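Long-range contacts in UDP-galactopyranose mutase (Deinococcus radiodurans, PDB 3HE3), which probably interconverts UDP-galactopyranose and UDP-galactofuranose with the help of a bound FAD cofactor: residues Arg177-Lys182 / Thr294-Asn299; Asp300-Arg305 / Tyr324-Ala329. One frame throughout, in Å; residues are numbered along the deposited sequence.

Two contacts in series show how a nucleotide pocket can be assembled from distant parts of a chain. Helix 169-184 comes first; contact 1 closes a loop of 111 residues when the end of strand 294-296 and the turn after it return to that helix. The chain then runs directly into 300-305, and contact 2 closes a much shorter loop of 18 residues against strand 320-336. Neither nests within the other or crosses it. Both reach the same mixed sheet and both touch UDP. They are stitched together as well: Tyr297 N lies 2.7 Å from Thr304 O, probably hydrogen-bonded, and Lys182 of contact 1 also reaches the backbone of the 300-305 loop.

Contact 1 (Arg177-Lys182 / Thr294-Asn299); sequences RGYTRK and TVNYPN. With UDP (uridine-5'-diphosphate), chain S.
Tyr179 meets Asn296 and Pro298 where helix 169-184 lies against the end of a strand in the mixed sheet, and the uridine of UDP fills the angle between them. The tyrosine shows how one residue can serve both the protein and its ligand. Its CB touches Pro298 CB at 4.3 Å on the protein side, and is also close to uracil O2 and N3. With CG anti to the backbone N (chi1 -172°), the ring slides under the base: Tyr179 CG lies 3.5 Å from UDP N3, and C4 of the uracil sits over one face of the ring, toward the rim. CD2 and CE2 lie against the ribose, Tyr179 CD2 coming within 3.5 Å of UDP C2'. CD1 stays against N3 and C4 of the uracil, while Tyr179 CE1 reaches the strand, 3.8 Å from Asn296 CG, with ring and amide planes 43° apart. Beyond this, the side chain packs on Arg305 of strand 305-308. Asn296 ND2 donates to O4 of the base, and the ribose O2' donates to Thr180 OG1, which connects the ligand to both segments.

On the helix side facing the turn, Gly178 brings its CA 3.5 Å from Pro298 O in a CA-H...O contact; a CB at this position would clash with that oxygen. One water accepts from Gly178 N and lies beside Asn299 OD1. Further along the helix, the chain of Lys182 bends at chi3 to reach the turn, and its ammonium also bonds Tyr301 O and Tyr303 O. Lys182 NZ donates to Tyr297 O over 2.6 Å, tilted 17° from the carbonyl plane.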
loop_
_atom_site.group_PDB
_atom_site.type_symbol
_atom_site.label_atom_id
_atom_site.label_comp_id
_atom_site.label_asym_id
_atom_site.label_seq_id
_atom_site.Cartn_x
_atom_site.Cartn_y
_atom_site.Cartn_z
ATOM N N ARG E 177 9.985 9.518 -36.764
ATOM C CA ARG E 177 10.680 8.325 -37.242
ATOM C C ARG E 177 11.602 7.697 -36.198
ATOM O O ARG E 177 11.551 6.490 -35.960
ATOM C CB ARG E 177 11.472 8.620 -38.511
ATOM C CG ARG E 177 12.031 7.368 -39.151
ATOM C CD ARG E 177 12.815 7.681 -40.396
ATOM N NE ARG E 177 13.890 8.630 -40.133
ATOM C CZ ARG E 177 15.035 8.660 -40.807
ATOM N NH1 ARG E 177 15.251 7.783 -41.778
ATOM N NH2 ARG E 177 15.964 9.559 -40.504
ATOM N N GLY E 178 12.445 8.520 -35.582
ATOM C CA GLY E 178 13.407 8.035 -34.613
ATOM C C GLY E 178 12.754 7.513 -33.349
ATOM O O GLY E 178 13.074 6.419 -32.877
ATOM N N TYR E 179 11.839 8.301 -32.795
ATOM C CA TYR E 179 11.118 7.906 -31.594
ATOM C C TYR E 179 10.442 6.559 -31.820
ATOM O O TYR E 179 10.589 5.634 -31.019
ATOM C CB TYR E 179 10.080 8.968 -31.229
ATOM C CG TYR E 179 9.418 8.752 -29.887
ATOM C CD1 TYR E 179 9.773 9.516 -28.786
ATOM C CD2 TYR E 179 8.435 7.782 -29.721
ATOM C CE1 TYR E 179 9.171 9.321 -27.556
ATOM C CE2 TYR E 179 7.827 7.581 -28.494
ATOM C CZ TYR E 179 8.199 8.353 -27.414
ATOM O OH TYR E 179 7.596 8.158 -26.195
ATOM N N THR E 180 9.713 6.458 -32.929
ATOM C CA THR E 180 8.958 5.255 -33.255
ATOM C C THR E 180 9.847 4.020 -33.365
ATOM O O THR E 180 9.530 2.965 -32.807
ATOM C CB THR E 180 8.170 5.424 -34.562
ATOM O OG1 THR E 180 7.366 6.607 -34.485
ATOM C CG2 THR E 180 7.275 4.219 -34.796
ATOM N N ARG E 181 10.956 4.154 -34.090
ATOM C CA ARG E 181 11.896 3.050 -34.252
ATOM C C ARG E 181 12.468 2.623 -32.911
ATOM O O ARG E 181 12.690 1.440 -32.672
ATOM C CB ARG E 181 13.036 3.432 -35.195
ATOM C CG ARG E 181 12.651 3.484 -36.663
ATOM C CD ARG E 181 13.862 3.807 -37.522
ATOM N NE ARG E 181 13.508 3.984 -38.923
ATOM C CZ ARG E 181 14.341 4.436 -39.854
ATOM N NH1 ARG E 181 15.587 4.755 -39.531
ATOM N NH2 ARG E 181 13.931 4.569 -41.108
ATOM N N LYS E 182 12.712 3.596 -32.038
ATOM C CA LYS E 182 13.249 3.311 -30.716
ATOM C C LYS E 182 12.183 2.674 -29.825
ATOM O O LYS E 182 12.463 1.732 -29.083
ATOM C CB LYS E 182 13.814 4.586 -30.075
ATOM C CG LYS E 182 14.443 4.356 -28.711
ATOM C CD LYS E 182 15.392 5.479 -28.323
ATOM C CE LYS E 182 14.705 6.838 -28.348
ATOM N NZ LYS E 182 15.620 7.924 -27.900
ATOM N N THR E 294 7.014 15.663 -18.668
ATOM C CA THR E 294 7.739 14.720 -19.515
ATOM C C THR E 294 8.524 15.391 -20.636
ATOM O O THR E 294 8.034 16.323 -21.277
ATOM C CB THR E 294 6.787 13.691 -20.156
ATOM O OG1 THR E 294 6.286 12.810 -19.149
ATOM C CG2 THR E 294 7.512 12.875 -21.211
ATOM N N VAL E 295 9.740 14.901 -20.866
ATOM C CA VAL E 295 10.529 15.302 -22.020
ATOM C C VAL E 295 10.807 14.088 -22.905
ATOM O O VAL E 295 11.356 13.085 -22.441
ATOM C CB VAL E 295 11.864 15.933 -21.601
ATOM C CG1 VAL E 295 12.721 16.211 -22.826
ATOM C CG2 VAL E 295 11.621 17.203 -20.819
ATOM N N ASN E 296 10.419 14.181 -24.174
ATOM C CA ASN E 296 10.644 13.111 -25.141
ATOM C C ASN E 296 12.007 13.216 -25.811
ATOM O O ASN E 296 12.504 14.313 -26.061
ATOM C CB ASN E 296 9.558 13.126 -26.217
ATOM C CG ASN E 296 8.248 12.547 -25.733
ATOM O OD1 ASN E 296 8.133 12.101 -24.591
ATOM N ND2 ASN E 296 7.248 12.549 -26.606
ATOM N N TYR E 297 12.604 12.068 -26.117
ATOM C CA TYR E 297 13.886 12.048 -26.815
ATOM C C TYR E 297 13.798 11.270 -28.119
ATOM O O TYR E 297 14.121 10.087 -28.170
ATOM C CB TYR E 297 14.989 11.501 -25.903
ATOM C CG TYR E 297 15.332 12.454 -24.778
ATOM C CD1 TYR E 297 14.844 12.252 -23.492
ATOM C CD2 TYR E 297 16.115 13.577 -25.011
ATOM C CE1 TYR E 297 15.143 13.131 -22.469
ATOM C CE2 TYR E 297 16.417 14.460 -23.999
ATOM C CZ TYR E 297 15.928 14.237 -22.729
ATOM O OH TYR E 297 16.230 15.122 -21.713
ATOM N N PRO E 298 13.350 11.945 -29.185
ATOM C CA PRO E 298 13.161 11.335 -30.504
ATOM C C PRO E 298 14.474 10.908 -31.151
ATOM O O PRO E 298 14.508 9.890 -31.839
ATOM C CB PRO E 298 12.537 12.468 -31.332
ATOM C CG PRO E 298 12.040 13.469 -30.338
ATOM C CD PRO E 298 12.970 13.368 -29.175
ATOM N N ASN E 299 15.538 11.671 -30.922
ATOM C CA ASN E 299 16.769 11.509 -31.691
ATOM C C ASN E 299 18.022 11.174 -30.885
ATOM O O ASN E 299 19.083 10.923 -31.456
ATOM C CB ASN E 299 17.026 12.773 -32.508
ATOM C CG ASN E 299 15.874 13.114 -33.421
ATOM O OD1 ASN E 299 15.210 12.228 -33.958
ATOM N ND2 ASN E 299 15.629 14.406 -33.607
HETATM N N1 UDP S . 5.380 9.439 -31.198
HETATM C C2 UDP S . 6.502 9.941 -31.829
HETATM N N3 UDP S . 7.153 11.044 -31.317
HETATM C C4 UDP S . 6.688 11.654 -30.170
HETATM C C5 UDP S . 5.556 11.146 -29.539
HETATM C C6 UDP S . 4.859 10.089 -30.114
HETATM O O2 UDP S . 6.928 9.404 -32.851
HETATM O O4 UDP S . 7.274 12.641 -29.715
HETATM C "C1'" UDP S . 4.700 8.258 -31.762
HETATM C "C2'" UDP S . 5.349 7.006 -31.205
HETATM O "O2'" UDP S . 5.434 6.026 -32.213
HETATM C "C3'" UDP S . 4.393 6.560 -30.120
HETATM C "C4'" UDP S . 3.054 7.060 -30.628
HETATM O "O4'" UDP S . 3.342 8.235 -31.359
HETATM O "O3'" UDP S . 4.408 5.162 -29.975
HETATM C "C5'" UDP S . 2.061 7.341 -29.507
HETATM O "O5'" UDP S . 2.669 8.089 -28.480
HETATM P PA UDP S . 1.951 8.166 -27.043
HETATM O O1A UDP S . 0.566 8.668 -27.210
HETATM O O2A UDP S . 2.710 9.022 -26.102
HETATM O O3A UDP S . 1.883 6.629 -26.568
HETATM P PB UDP S . 2.352 6.140 -25.109
HETATM O O1B UDP S . 3.774 5.741 -25.152
HETATM O O2B UDP S . 1.510 4.998 -24.683
HETATM O O3B UDP S . 2.192 7.251 -24.147
HETATM O O HOH W 1 12.564 11.083 -34.696
#

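Contact 2 (Asp300-Arg305 / Tyr324-Ala329); sequences DYAYTR and YEYPRA. With UDP (uridine-5'-diphosphate), chain S.
Tyr303 is gripped by Tyr324 and Tyr326 in an aromatic cluster, the apolar centre from which this contact grows. The edge of Tyr324 comes over the middle of one face of Tyr303, an edge-to-face pair with centroids 4.7 Å apart and planes at 55°; Tyr301 CB lies over the opposite face, toward its rim. Tyr303 in turn presents its edge to the face of Tyr326 in an offset, nearly perpendicular pair, with its CB over that face in a CH-pi contact. Ala302 CB adds to this at the edge of the Tyr326 ring. Beyond the rings, the Thr304 methyl CG2 touches CG of the Pro327 ring at 3.5 Å.

Polar links begin at the backbone, where Thr304 N donates to Glu325 O (2.9 Å) and Glu325 N to Arg305 O. At the polar edge, turned to the UDP pocket, Arg305, extended through chi2 and chi3 (both -172°), forms a two-nitrogen salt bridge: NE meets Glu325 OE1 at 2.9 Å from above the carboxylate plane, and NH2 meets OE2 at 3.1 Å on its syn lone pair. A water between Thr304 OG1 and Glu325 OE2 gives the carboxylate a further bond, 2.7 Å from OE2. With its third nitrogen, NH1, Arg305 donates to UDP O3B at 3.3 Å, an arrangement consistent with the glutamate holding this UDP-binding arginine in place. A leucine in place of Arg305 would probably leave the Glu325 carboxylate without its countercharge and the diphosphate with one donor fewer.

The FAD touches Glu325, strand 274-284 flanks the strand carrying it, and helix 169-184 packs on Thr304, Arg305 and Pro327 through Tyr179 and Gln183.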
loop_
_atom_site.group_PDB
_atom_site.type_symbol
_atom_site.label_atom_id
_atom_site.label_comp_id
_atom_site.label_asym_id
_atom_site.label_seq_id
_atom_site.Cartn_x
_atom_site.Cartn_y
_atom_site.Cartn_z
ATOM N N ASP E 300 17.905 11.176 -29.563
ATOM C CA ASP E 300 19.061 10.936 -28.709
ATOM C C ASP E 300 18.727 9.917 -27.623
ATOM O O ASP E 300 17.560 9.722 -27.287
ATOM C CB ASP E 300 19.529 12.253 -28.081
ATOM C CG ASP E 300 19.634 13.386 -29.099
ATOM O OD1 ASP E 300 18.804 14.318 -29.043
ATOM O OD2 ASP E 300 20.540 13.342 -29.960
ATOM N N TYR E 301 19.755 9.253 -27.101
ATOM C CA TYR E 301 19.624 8.394 -25.921
ATOM C C TYR E 301 18.904 7.055 -26.156
ATOM O O TYR E 301 18.225 6.865 -27.161
ATOM C CB TYR E 301 18.967 9.164 -24.768
ATOM C CG TYR E 301 19.765 10.359 -24.302
ATOM C CD1 TYR E 301 21.033 10.199 -23.754
ATOM C CD2 TYR E 301 19.253 11.649 -24.401
ATOM C CE1 TYR E 301 21.771 11.291 -23.321
ATOM C CE2 TYR E 301 19.985 12.746 -23.970
ATOM C CZ TYR E 301 21.242 12.558 -23.431
ATOM O OH TYR E 301 21.976 13.639 -23.001
ATOM N N ALA E 302 19.072 6.133 -25.211
ATOM C CA ALA E 302 18.444 4.819 -25.283
ATOM C C ALA E 302 17.010 4.875 -24.780
ATOM O O ALA E 302 16.155 4.103 -25.215
ATOM C CB ALA E 302 19.242 3.800 -24.478
ATOM N N TYR E 303 16.749 5.794 -23.858
ATOM C CA TYR E 303 15.403 5.958 -23.331
ATOM C C TYR E 303 14.562 6.810 -24.281
ATOM O O TYR E 303 15.100 7.557 -25.099
ATOM C CB TYR E 303 15.435 6.555 -21.921
ATOM C CG TYR E 303 16.382 7.727 -21.747
ATOM C CD1 TYR E 303 16.014 9.005 -22.146
ATOM C CD2 TYR E 303 17.634 7.557 -21.165
ATOM C CE1 TYR E 303 16.867 10.078 -21.983
ATOM C CE2 TYR E 303 18.495 8.630 -20.998
ATOM C CZ TYR E 303 18.105 9.886 -21.408
ATOM O OH TYR E 303 18.954 10.958 -21.249
ATOM N N THR E 304 13.243 6.673 -24.187
ATOM C CA THR E 304 12.339 7.426 -25.043
ATOM C C THR E 304 11.989 8.754 -24.402
ATOM O O THR E 304 11.733 9.735 -25.096
ATOM C CB THR E 304 11.037 6.654 -25.303
ATOM O OG1 THR E 304 10.553 6.107 -24.070
ATOM C CG2 THR E 304 11.274 5.526 -26.289
ATOM N N ARG E 305 11.992 8.783 -23.072
ATOM C CA ARG E 305 11.521 9.952 -22.345
ATOM C C ARG E 305 11.816 9.883 -20.852
ATOM O O ARG E 305 12.039 8.806 -20.298
ATOM C CB ARG E 305 10.018 10.090 -22.541
ATOM C CG ARG E 305 9.267 8.818 -22.208
ATOM C CD ARG E 305 7.816 8.920 -22.605
ATOM N NE ARG E 305 7.048 7.778 -22.128
ATOM C CZ ARG E 305 5.766 7.574 -22.410
ATOM N NH1 ARG E 305 5.109 8.438 -23.172
ATOM N NH2 ARG E 305 5.143 6.504 -21.934
ATOM N N TYR E 324 13.058 6.963 -16.172
ATOM C CA TYR E 324 13.477 6.844 -17.564
ATOM C C TYR E 324 12.884 5.582 -18.187
ATOM O O TYR E 324 12.925 4.510 -17.585
ATOM C CB TYR E 324 15.004 6.821 -17.663
ATOM C CG TYR E 324 15.656 8.141 -17.314
ATOM C CD1 TYR E 324 15.905 9.095 -18.294
ATOM C CD2 TYR E 324 16.019 8.440 -16.005
ATOM C CE1 TYR E 324 16.496 10.306 -17.982
ATOM C CE2 TYR E 324 16.612 9.651 -15.682
ATOM C CZ TYR E 324 16.845 10.581 -16.675
ATOM O OH TYR E 324 17.433 11.788 -16.365
ATOM N N GLU E 325 12.325 5.712 -19.387
ATOM C CA GLU E 325 11.694 4.575 -20.057
ATOM C C GLU E 325 12.544 3.988 -21.175
ATOM O O GLU E 325 12.866 4.669 -22.148
ATOM C CB GLU E 325 10.324 4.956 -20.613
ATOM C CG GLU E 325 9.210 4.955 -19.590
ATOM C CD GLU E 325 7.869 5.311 -20.204
ATOM O OE1 GLU E 325 7.221 6.262 -19.712
ATOM O OE2 GLU E 325 7.470 4.649 -21.189
ATOM N N TYR E 326 12.886 2.712 -21.029
ATOM C CA TYR E 326 13.625 1.981 -22.049
ATOM C C TYR E 326 12.731 0.933 -22.695
ATOM O O TYR E 326 12.225 0.039 -22.015
ATOM C CB TYR E 326 14.840 1.291 -21.436
ATOM C CG TYR E 326 15.833 2.242 -20.814
ATOM C CD1 TYR E 326 15.686 2.665 -19.501
ATOM C CD2 TYR E 326 16.917 2.718 -21.541
ATOM C CE1 TYR E 326 16.594 3.539 -18.926
ATOM C CE2 TYR E 326 17.829 3.590 -20.976
ATOM C CZ TYR E 326 17.663 3.998 -19.667
ATOM O OH TYR E 326 18.568 4.865 -19.100
ATOM N N PRO E 327 12.526 1.039 -24.016
ATOM C CA PRO E 327 11.708 0.046 -24.721
ATOM C C PRO E 327 12.403 -1.319 -24.754
ATOM O O PRO E 327 13.622 -1.380 -24.912
ATOM C CB PRO E 327 11.581 0.632 -26.136
ATOM C CG PRO E 327 11.909 2.083 -25.985
ATOM C CD PRO E 327 12.940 2.138 -24.899
ATOM N N ARG E 328 11.632 -2.390 -24.592
ATOM C CA ARG E 328 12.174 -3.746 -24.540
ATOM C C ARG E 328 11.307 -4.717 -25.340
ATOM O O ARG E 328 10.081 -4.646 -25.293
ATOM C CB ARG E 328 12.269 -4.231 -23.091
ATOM C CG ARG E 328 13.321 -3.520 -22.248
ATOM C CD ARG E 328 14.728 -3.929 -22.660
ATOM N NE ARG E 328 15.759 -3.228 -21.898
ATOM C CZ ARG E 328 16.437 -2.175 -22.345
ATOM N NH1 ARG E 328 16.197 -1.693 -23.558
ATOM N NH2 ARG E 328 17.358 -1.604 -21.581
ATOM N N ALA E 329 11.942 -5.628 -26.070
ATOM C CA ALA E 329 11.207 -6.646 -26.813
ATOM C C ALA E 329 10.626 -7.707 -25.877
ATOM O O ALA E 329 9.554 -8.250 -26.132
ATOM C CB ALA E 329 12.104 -7.292 -27.859
HETATM N N1 UDP S . 5.380 9.439 -31.198
HETATM C C2 UDP S . 6.502 9.941 -31.829
HETATM N N3 UDP S . 7.153 11.044 -31.317
HETATM C C4 UDP S . 6.688 11.654 -30.170
HETATM C C5 UDP S . 5.556 11.146 -29.539
HETATM C C6 UDP S . 4.859 10.089 -30.114
HETATM O O2 UDP S . 6.928 9.404 -32.851
HETATM O O4 UDP S . 7.274 12.641 -29.715
HETATM C "C1'" UDP S . 4.700 8.258 -31.762
HETATM C "C2'" UDP S . 5.349 7.006 -31.205
HETATM O "O2'" UDP S . 5.434 6.026 -32.213
HETATM C "C3'" UDP S . 4.393 6.560 -30.120
HETATM C "C4'" UDP S . 3.054 7.060 -30.628
HETATM O "O4'" UDP S . 3.342 8.235 -31.359
HETATM O "O3'" UDP S . 4.408 5.162 -29.975
HETATM C "C5'" UDP S . 2.061 7.341 -29.507
HETATM O "O5'" UDP S . 2.669 8.089 -28.480
HETATM P PA UDP S . 1.951 8.166 -27.043
HETATM O O1A UDP S . 0.566 8.668 -27.210
HETATM O O2A UDP S . 2.710 9.022 -26.102
HETATM O O3A UDP S . 1.883 6.629 -26.568
HETATM P PB UDP S . 2.352 6.140 -25.109
HETATM O O1B UDP S . 3.774 5.741 -25.152
HETATM O O2B UDP S . 1.510 4.998 -24.683
HETATM O O3B UDP S . 2.192 7.251 -24.147
HETATM O O HOH W 2 8.309 4.768 -23.793
#